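Local coordinates for glyoxalase family protein, putative (Bacillus anthracis str., PDB 2QQZ), which is of unconfirmed activity but belongs to the glyoxalase/bleomycin resistance/dioxygenase superfamily, whose members often bind a metal and small substrates in the cupped sheet of paired beta-alpha-beta-beta-beta modules, at the interface of chains A and B. Numbering follows the deposited sequence. Chains: chain A/B, Glyoxalase family protein, putative.

Contacts 1 and 2 are near twins related by the two-fold axis of the deposited dimer, differing at the selenomethionine end, with C-alpha centres about 40 Å apart. In them B:Met4 or A:Met4 reaches both helix 83-92 and the end of helix 23-33 of the other chain, and B:Tyr7 or A:Tyr7 packs on helix 83-92. Contact 3 lies between, about 15 Å from contact 1 and 25 Å from contact 2, where strand 8-18 of chain B enters against strands of chain A. The N-terminal segment and this strand may act as one arm. Exchange of two such arms suggests a stable dimer, as is common in this superfamily.

Contact 1: the interface of chains A and B. Residues chain A 33-35, 86, 89-90, 93; chain B 4, 7.
The N-terminal segment of chain B lies here across helix 83-92 of chain A and the loop that follows helix 23-33; B:Tyr7 packs on CB and the CD1 edge of A:Phe86, and the methyl of B:Met4, a selenomethionine, lies at the ring edge beside CE1. The beta-carbon of A:Phe86 sits over one face of the B:Tyr7 ring, 4.0 Å from CB to the ring centroid, displaced toward the rim. The two side chains meet at a slant, and A:Phe86 CD1 comes within 3.4 Å of B:Tyr7 CD2. With A:Phe86 CG anti to its own nitrogen (chi1 175°), the ring turns into chain A, one face resting on CG of A:Leu90, and leaves its CD1-CE1 edge to chain B. B:Met4 bends at chi2 and chi3, which directs its methyl to the end of helix 23-33 and the A:Ile34 backbone: CE lies 3.6 Å from A:Phe86 CE1 and 3.8 Å from A:Ile34 CA. The B:Met4 and A:Glu89 side chains run antiparallel, with SE 3.6 Å from A:Glu89 CB. A water bridges the backbones, 2.8 Å from A:Ile34 O and 3.0 Å from B:Tyr7 N. Together the selenoether side chain, the aromatic pair and the water would anchor the N-terminal arm of chain B in the deposited dimer.

Contact 2: the interface of chains A and B. Residues chain A 4, 7; chain B 33, 85-86, 89, 93.
In the deposited two-fold dimer, which may be the biological one, this is an interface of the arm-exchange kind: A:Met4, a selenomethionine, and A:Tyr7 from the N-terminal segment of chain A lie along helix 83-92 of chain B and appear to tie the outer flank of the assembly. A:Tyr7 makes a polar link: its phenol OH donates a hydrogen bond to B:Glu85 OE2 at 2.8 Å, received on the anti lone pair of the carboxylate. The glutamate runs extended beyond CG, its carboxylate turned 85° from the tyrosine ring and its CD in the ring plane at the edge. B:Phe86 takes one ring face, CB standing 3.7 Å above the plane toward the rim, while its CD1 approaches A:Tyr7 CD2 to 3.5 Å. The tyrosine is thus held by face and hydroxyl together, which should limit its rotation. A:Met4 approaches farther along the helix, its selenium passing B:Glu89 CB at 3.7 Å. Its chi3 of 7° is nearly eclipsed, an unusual and possibly poorly fixed rotamer, so the approach of its methyl to the B:Gln93 amide is doubtful. That amide is fixed from within chain B. Its NE2 donates to B:Thr33 O, on a lone pair in the carbonyl plane, and also to B:Glu89 O, 3.0 Å away and in the amide plane of the glutamine, though the donor stands 57° out of the glutamate's carbonyl plane.

Contact 3: the interface of chains A and B. Residues chain A 14, 55, 58-59, 77-78; chain B 10-11.
The backbone N of B:Ile11 donates a hydrogen bond to the side-chain carbonyl oxygen OE1 of A:Gln58, 2.8 Å away and 156° at the hydrogen. The donor comes in tilted 24° from the amide carbonyl plane. A:Gln58 reaches it by bending at chi2 (81°), which folds the amide back toward the incoming strand, and its CB meanwhile packs 3.6 Å from B:Ile11 CD1. The site is a strand-to-strand junction of the dimer: strand 8-18 of chain B passes strand 76-80 of chain A, with A:Phe78 and B:Ile11 forming an antiparallel beta bridge. Their side chains lie side by side and point the same way, A:Phe78 CE1 being 3.7 Å from B:Ile11 CG1. B:Ile11 inserts between A:Gln58, A:Phe78, A:Cys55 and A:Val14. Its CG1 also faces the thiol sulfur of A:Cys55, while CG2 turns toward the backbone oxygen of A:Ala77. B:Gly10, directly before it, brings its alpha-carbon close to the A:Cys55 carbonyl. A polar bond and the surrounding van der Waals contacts may set the register of the exchanged strand against chain A. At the far end of the isoleucine, B:Ile11 CD1 meets A:Val14 CG2 tip to tip at 3.9 Å.

Contact 1: the interface of chains A and B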
ATOM      1  N   THR A  33     -16.097  -6.449  -9.534  1.00 47.79           N
ATOM      2  CA  THR A  33     -16.597  -6.871  -8.242  1.00 47.22           C
ATOM      3  C   THR A  33     -16.543  -5.770  -7.204  1.00 47.47           C
ATOM      4  O   THR A  33     -17.550  -5.492  -6.517  1.00 47.76           O
ATOM      5  CB  THR A  33     -15.817  -8.087  -7.740  1.00 47.79           C
ATOM      6  OG1 THR A  33     -15.951  -9.147  -8.707  1.00 47.32           O
ATOM      7  CG2 THR A  33     -16.375  -8.571  -6.378  1.00 46.54           C
ATOM      8  N   ILE A  34     -15.383  -5.132  -7.081  1.00 46.70           N
ATOM      9  CA  ILE A  34     -15.255  -4.140  -6.058  1.00 47.46           C
ATOM     10  C   ILE A  34     -15.613  -2.744  -6.585  1.00 46.65           C
ATOM     11  O   ILE A  34     -15.865  -1.821  -5.824  1.00 45.57           O
ATOM     12  CB  ILE A  34     -13.940  -4.268  -5.204  1.00 48.14           C
ATOM     13  CG1 ILE A  34     -12.775  -3.637  -5.850  1.00 53.65           C
ATOM     14  CG2 ILE A  34     -13.622  -5.697  -4.695  1.00 46.03           C
ATOM     15  CD1 ILE A  34     -12.535  -2.365  -5.077  1.00 64.24           C
ATOM     16  N   GLY A  35     -15.675  -2.639  -7.905  1.00 46.33           N
ATOM     17  CA  GLY A  35     -16.147  -1.453  -8.588  1.00 45.58           C
ATOM     18  C   GLY A  35     -15.138  -0.347  -8.876  1.00 46.58           C
ATOM     19  O   GLY A  35     -15.550   0.775  -9.085  1.00 45.41           O
ATOM     20  N   PHE A  86     -21.498  -1.787   1.280  1.00 40.47           N
ATOM     21  CA  PHE A  86     -20.450  -2.307   0.391  1.00 40.39           C
ATOM     22  C   PHE A  86     -20.230  -3.781   0.670  1.00 41.52           C
ATOM     23  O   PHE A  86     -20.212  -4.587  -0.266  1.00 42.39           O
ATOM     24  CB  PHE A  86     -19.172  -1.534   0.608  1.00 38.89           C
ATOM     25  CG  PHE A  86     -17.990  -2.048  -0.164  1.00 39.20           C
ATOM     26  CD1 PHE A  86     -17.982  -2.005  -1.557  1.00 39.21           C
ATOM     27  CD2 PHE A  86     -16.848  -2.481   0.513  1.00 38.84           C
ATOM     28  CE1 PHE A  86     -16.872  -2.421  -2.279  1.00 40.49           C
ATOM     29  CE2 PHE A  86     -15.740  -2.888  -0.188  1.00 38.34           C
ATOM     30  CZ  PHE A  86     -15.754  -2.850  -1.597  1.00 37.04           C
ATOM     31  N   GLU A  89     -22.880  -6.031  -0.635  1.00 45.77           N
ATOM     32  CA  GLU A  89     -22.774  -6.145  -2.101  1.00 47.65           C
ATOM     33  C   GLU A  89     -21.690  -7.164  -2.517  1.00 48.50           C
ATOM     34  O   GLU A  89     -21.821  -7.839  -3.554  1.00 49.15           O
ATOM     35  CB  GLU A  89     -22.508  -4.801  -2.782  1.00 47.58           C
ATOM     36  CG  GLU A  89     -23.634  -3.816  -2.740  1.00 50.46           C
ATOM     37  CD  GLU A  89     -24.992  -4.431  -3.109  1.00 55.89           C
ATOM     38  OE1 GLU A  89     -25.172  -4.779  -4.291  1.00 56.78           O
ATOM     39  OE2 GLU A  89     -25.862  -4.569  -2.214  1.00 56.15           O
ATOM     40  N   LEU A  90     -20.630  -7.276  -1.723  1.00 48.71           N
ATOM     41  CA  LEU A  90     -19.603  -8.266  -1.991  1.00 48.94           C
ATOM     42  C   LEU A  90     -20.109  -9.672  -1.662  1.00 50.13           C
ATOM     43  O   LEU A  90     -19.908 -10.608  -2.427  1.00 51.29           O
ATOM     44  CB  LEU A  90     -18.296  -7.954  -1.239  1.00 48.53           C
ATOM     45  CG  LEU A  90     -17.555  -6.648  -1.589  1.00 46.49           C
ATOM     46  CD1 LEU A  90     -16.227  -6.587  -0.836  1.00 41.71           C
ATOM     47  CD2 LEU A  90     -17.343  -6.405  -3.098  1.00 47.41           C
ATOM     48  N   GLN A  93     -22.258 -11.153  -4.266  1.00 53.90           N
ATOM     49  CA  GLN A  93     -21.481 -11.670  -5.395  1.00 54.26           C
ATOM     50  C   GLN A  93     -20.619 -12.908  -5.053  1.00 54.20           C
ATOM     51  O   GLN A  93     -19.733 -13.295  -5.821  1.00 54.74           O
ATOM     52  CB  GLN A  93     -20.579 -10.550  -5.961  1.00 53.73           C
ATOM     53  CG  GLN A  93     -21.325  -9.320  -6.457  1.00 53.58           C
ATOM     54  CD  GLN A  93     -20.380  -8.181  -6.782  1.00 55.41           C
ATOM     55  OE1 GLN A  93     -20.264  -7.213  -6.022  1.00 57.29           O
ATOM     56  NE2 GLN A  93     -19.667  -8.302  -7.909  1.00 55.75           N
TER
HETATM   57  N   MSE B   4     -22.859  -1.134 -10.071  0.35 46.48           N
HETATM   58  CA  MSE B   4     -22.599  -0.940  -8.615  0.35 46.93           C
HETATM   59  C   MSE B   4     -22.125   0.479  -8.311  0.35 46.70           C
HETATM   60  O   MSE B   4     -21.433   1.103  -9.126  0.35 46.45           O
HETATM   61  CB  MSE B   4     -21.569  -1.958  -8.083  0.35 46.57           C
HETATM   62  CG  MSE B   4     -21.183  -1.718  -6.614  0.35 46.24           C
HETATM   63 SE   MSE B   4     -20.693  -3.270  -5.543  0.35 48.15          SE
HETATM   64  CE  MSE B   4     -18.806  -2.965  -5.311  0.35 45.19           C
ATOM     65  N   TYR B   7     -18.120   3.022  -3.765  1.00 41.19           N
ATOM     66  CA  TYR B   7     -17.829   3.024  -2.336  1.00 40.03           C
ATOM     67  C   TYR B   7     -16.405   3.349  -1.952  1.00 39.38           C
ATOM     68  O   TYR B   7     -16.198   3.880  -0.887  1.00 37.86           O
ATOM     69  CB  TYR B   7     -18.145   1.653  -1.743  1.00 39.63           C
ATOM     70  CG  TYR B   7     -19.574   1.215  -1.952  1.00 38.72           C
ATOM     71  CD1 TYR B   7     -20.592   1.637  -1.096  1.00 37.41           C
ATOM     72  CD2 TYR B   7     -19.908   0.353  -3.008  1.00 40.09           C
ATOM     73  CE1 TYR B   7     -21.897   1.229  -1.289  1.00 37.73           C
ATOM     74  CE2 TYR B   7     -21.206  -0.065  -3.198  1.00 36.82           C
ATOM     75  CZ  TYR B   7     -22.187   0.357  -2.337  1.00 39.37           C
ATOM     76  OH  TYR B   7     -23.479  -0.058  -2.577  1.00 40.08           O
TER
HETATM   77  O   HOH W   1     -17.195   0.613  -5.386  1.00 50.22           O

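Contact 2: the interface of chains A and B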
HETATM    1  N   MSE A   4      15.200  17.963   9.070  0.35 41.85           N
HETATM    2  CA  MSE A   4      14.834  17.552   7.686  0.35 42.22           C
HETATM    3  C   MSE A   4      13.467  18.083   7.273  0.35 41.99           C
HETATM    4  O   MSE A   4      12.496  18.009   8.040  0.35 41.95           O
HETATM    5  CB  MSE A   4      14.858  16.026   7.552  0.35 42.15           C
HETATM    6  CG  MSE A   4      14.337  15.489   6.225  0.35 42.24           C
HETATM    7 SE   MSE A   4      15.685  14.490   5.223  0.35 43.33          SE
HETATM    8  CE  MSE A   4      17.145  14.448   6.581  0.35 44.11           C
ATOM      9  N   TYR A   7       9.215  16.221   2.789  1.00 37.60           N
ATOM     10  CA  TYR A   7       9.181  15.940   1.351  1.00 37.21           C
ATOM     11  C   TYR A   7       8.040  15.009   0.972  1.00 37.06           C
ATOM     12  O   TYR A   7       7.452  15.152  -0.102  1.00 37.01           O
ATOM     13  CB  TYR A   7      10.464  15.248   0.917  1.00 36.21           C
ATOM     14  CG  TYR A   7      11.701  16.071   1.137  1.00 34.37           C
ATOM     15  CD1 TYR A   7      12.125  16.994   0.178  1.00 32.52           C
ATOM     16  CD2 TYR A   7      12.461  15.917   2.295  1.00 34.42           C
ATOM     17  CE1 TYR A   7      13.261  17.752   0.365  1.00 33.07           C
ATOM     18  CE2 TYR A   7      13.631  16.666   2.491  1.00 32.97           C
ATOM     19  CZ  TYR A   7      14.017  17.597   1.526  1.00 34.46           C
ATOM     20  OH  TYR A   7      15.159  18.376   1.714  1.00 34.99           O
TER
ATOM     21  N   THR B  33      14.924   9.072   9.431  1.00 46.85           N
ATOM     22  CA  THR B  33      15.641   9.126   8.138  1.00 46.00           C
ATOM     23  C   THR B  33      14.807   9.682   6.984  1.00 45.48           C
ATOM     24  O   THR B  33      15.248  10.553   6.244  1.00 45.34           O
ATOM     25  CB  THR B  33      16.221   7.725   7.776  1.00 45.68           C
ATOM     26  OG1 THR B  33      17.098   7.322   8.830  1.00 47.27           O
ATOM     27  CG2 THR B  33      17.009   7.744   6.443  1.00 45.11           C
ATOM     28  N   GLU B  85      16.221  16.593  -4.322  1.00 43.57           N
ATOM     29  CA  GLU B  85      16.682  17.082  -3.024  1.00 44.27           C
ATOM     30  C   GLU B  85      16.482  15.987  -1.930  1.00 43.23           C
ATOM     31  O   GLU B  85      17.407  15.687  -1.172  1.00 42.54           O
ATOM     32  CB  GLU B  85      15.925  18.364  -2.661  1.00 43.56           C
ATOM     33  CG  GLU B  85      16.413  19.027  -1.378  1.00 47.44           C
ATOM     34  CD  GLU B  85      15.756  20.377  -1.084  1.00 47.57           C
ATOM     35  OE1 GLU B  85      15.731  21.242  -1.979  1.00 49.13           O
ATOM     36  OE2 GLU B  85      15.287  20.576   0.068  1.00 54.12           O
ATOM     37  N   PHE B  86      15.287  15.390  -1.878  1.00 42.44           N
ATOM     38  CA  PHE B  86      15.002  14.306  -0.953  1.00 42.57           C
ATOM     39  C   PHE B  86      15.977  13.126  -1.110  1.00 44.01           C
ATOM     40  O   PHE B  86      16.508  12.577  -0.118  1.00 44.62           O
ATOM     41  CB  PHE B  86      13.587  13.819  -1.202  1.00 42.45           C
ATOM     42  CG  PHE B  86      13.195  12.625  -0.380  1.00 42.48           C
ATOM     43  CD1 PHE B  86      13.159  12.706   1.025  1.00 41.12           C
ATOM     44  CD2 PHE B  86      12.822  11.443  -0.992  1.00 42.52           C
ATOM     45  CE1 PHE B  86      12.787  11.623   1.800  1.00 42.04           C
ATOM     46  CE2 PHE B  86      12.420  10.329  -0.195  1.00 42.68           C
ATOM     47  CZ  PHE B  86      12.410  10.444   1.200  1.00 42.00           C
ATOM     48  N   GLU B  89      19.354  13.850   0.344  1.00 47.59           N
ATOM     49  CA  GLU B  89      19.244  13.761   1.794  1.00 48.18           C
ATOM     50  C   GLU B  89      19.341  12.310   2.266  1.00 47.70           C
ATOM     51  O   GLU B  89      19.931  12.054   3.297  1.00 48.25           O
ATOM     52  CB  GLU B  89      17.966  14.430   2.307  1.00 48.17           C
ATOM     53  CG  GLU B  89      17.840  15.891   1.967  1.00 52.55           C
ATOM     54  CD  GLU B  89      19.073  16.727   2.373  1.00 61.15           C
ATOM     55  OE1 GLU B  89      19.469  16.656   3.572  1.00 64.13           O
ATOM     56  OE2 GLU B  89      19.637  17.466   1.499  1.00 61.96           O
ATOM     57  N   GLN B  93      22.635  10.312   4.164  1.00 52.47           N
ATOM     58  CA  GLN B  93      22.484   9.506   5.382  1.00 53.03           C
ATOM     59  C   GLN B  93      22.888   8.032   5.221  1.00 53.10           C
ATOM     60  O   GLN B  93      22.579   7.199   6.074  1.00 53.58           O
ATOM     61  CB  GLN B  93      21.047   9.585   5.900  1.00 53.16           C
ATOM     62  CG  GLN B  93      20.681  10.963   6.373  1.00 55.00           C
ATOM     63  CD  GLN B  93      19.240  11.058   6.782  1.00 58.62           C
ATOM     64  OE1 GLN B  93      18.909  10.860   7.951  1.00 59.58           O
ATOM     65  NE2 GLN B  93      18.362  11.371   5.822  1.00 59.28           N
TER

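Contact 3: the interface of chains A and B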
ATOM      1  N   VAL A  14      -0.281   1.831  -4.539  0.50 38.29           N
ATOM      2  CA  VAL A  14       0.283   0.575  -4.067  0.50 38.42           C
ATOM      3  C   VAL A  14       0.392  -0.391  -5.245  0.50 38.23           C
ATOM      4  O   VAL A  14      -0.490  -0.457  -6.123  0.50 38.69           O
ATOM      5  CB  VAL A  14      -0.560  -0.067  -2.912  0.50 38.50           C
ATOM      6  CG1 VAL A  14      -0.467   0.792  -1.692  0.50 40.55           C
ATOM      7  CG2 VAL A  14      -2.069  -0.274  -3.326  0.50 35.81           C
ATOM      8  N   CYS A  55      -8.540   4.609  -7.243  1.00 50.65           N
ATOM      9  CA  CYS A  55      -9.301   4.739  -5.978  1.00 53.09           C
ATOM     10  C   CYS A  55      -9.139   6.145  -5.393  1.00 53.37           C
ATOM     11  O   CYS A  55      -8.098   6.451  -4.764  1.00 54.79           O
ATOM     12  CB  CYS A  55      -8.879   3.679  -4.948  1.00 53.11           C
ATOM     13  SG  CYS A  55      -7.122   3.312  -4.872  1.00 59.11           S
ATOM     14  N   GLN A  58      -5.867   8.106  -5.238  1.00 48.90           N
ATOM     15  CA  GLN A  58      -4.826   7.104  -5.355  1.00 46.39           C
ATOM     16  C   GLN A  58      -5.125   6.079  -6.475  1.00 45.72           C
ATOM     17  O   GLN A  58      -6.188   6.140  -7.161  1.00 45.57           O
ATOM     18  CB  GLN A  58      -4.591   6.395  -3.996  1.00 45.44           C
ATOM     19  CG  GLN A  58      -4.022   7.270  -2.884  1.00 44.78           C
ATOM     20  CD  GLN A  58      -5.091   8.106  -2.197  1.00 47.47           C
ATOM     21  OE1 GLN A  58      -6.113   7.580  -1.797  1.00 43.82           O
ATOM     22  NE2 GLN A  58      -4.859   9.418  -2.052  1.00 48.52           N
ATOM     23  N   GLU A  59      -4.160   5.178  -6.687  1.00 43.88           N
ATOM     24  CA  GLU A  59      -4.283   4.088  -7.660  1.00 43.46           C
ATOM     25  C   GLU A  59      -3.824   2.773  -7.045  1.00 41.53           C
ATOM     26  O   GLU A  59      -3.082   2.758  -6.090  1.00 40.67           O
ATOM     27  CB  GLU A  59      -3.407   4.342  -8.908  1.00 42.89           C
ATOM     28  CG  GLU A  59      -3.679   5.716  -9.476  1.00 45.11           C
ATOM     29  CD  GLU A  59      -2.729   6.161 -10.585  1.00 47.01           C
ATOM     30  OE1 GLU A  59      -1.602   5.615 -10.801  1.00 45.34           O
ATOM     31  OE2 GLU A  59      -3.137   7.127 -11.264  1.00 51.09           O
ATOM     32  N   ALA A  77      -4.951  -0.916   2.713  1.00 39.61           N
ATOM     33  CA  ALA A  77      -6.267  -0.710   3.337  1.00 39.57           C
ATOM     34  C   ALA A  77      -6.961   0.498   2.692  1.00 38.97           C
ATOM     35  O   ALA A  77      -6.405   1.601   2.627  1.00 39.48           O
ATOM     36  CB  ALA A  77      -6.171  -0.575   4.863  1.00 37.60           C
ATOM     37  N   PHE A  78      -8.149   0.224   2.154  1.00 38.04           N
ATOM     38  CA  PHE A  78      -8.968   1.192   1.408  1.00 38.70           C
ATOM     39  C   PHE A  78     -10.075   1.726   2.269  1.00 37.55           C
ATOM     40  O   PHE A  78     -10.718   0.974   2.978  1.00 35.96           O
ATOM     41  CB  PHE A  78      -9.556   0.535   0.171  1.00 39.90           C
ATOM     42  CG  PHE A  78      -8.518   0.048  -0.755  1.00 42.68           C
ATOM     43  CD1 PHE A  78      -7.919   0.925  -1.652  1.00 44.95           C
ATOM     44  CD2 PHE A  78      -8.108  -1.265  -0.728  1.00 40.36           C
ATOM     45  CE1 PHE A  78      -6.933   0.473  -2.531  1.00 44.91           C
ATOM     46  CE2 PHE A  78      -7.099  -1.705  -1.593  1.00 43.39           C
ATOM     47  CZ  PHE A  78      -6.523  -0.840  -2.488  1.00 42.70           C
TER
ATOM     48  N   GLY B  10     -10.371   5.836  -1.378  1.00 37.21           N
ATOM     49  CA  GLY B  10      -8.930   6.008  -1.523  1.00 37.75           C
ATOM     50  C   GLY B  10      -8.206   5.011  -0.658  1.00 38.69           C
ATOM     51  O   GLY B  10      -8.852   4.145  -0.013  1.00 38.79           O
ATOM     52  N   ILE B  11      -6.880   5.144  -0.604  1.00 38.76           N
ATOM     53  CA  ILE B  11      -6.048   4.282   0.251  1.00 40.08           C
ATOM     54  C   ILE B  11      -5.927   4.976   1.614  1.00 41.00           C
ATOM     55  O   ILE B  11      -5.514   6.133   1.667  1.00 40.17           O
ATOM     56  CB  ILE B  11      -4.629   4.085  -0.342  1.00 40.20           C
ATOM     57  CG1 ILE B  11      -4.709   3.339  -1.664  1.00 40.06           C
ATOM     58  CG2 ILE B  11      -3.768   3.242   0.618  1.00 39.56           C
ATOM     59  CD1 ILE B  11      -3.362   3.341  -2.563  1.00 41.64           C
TER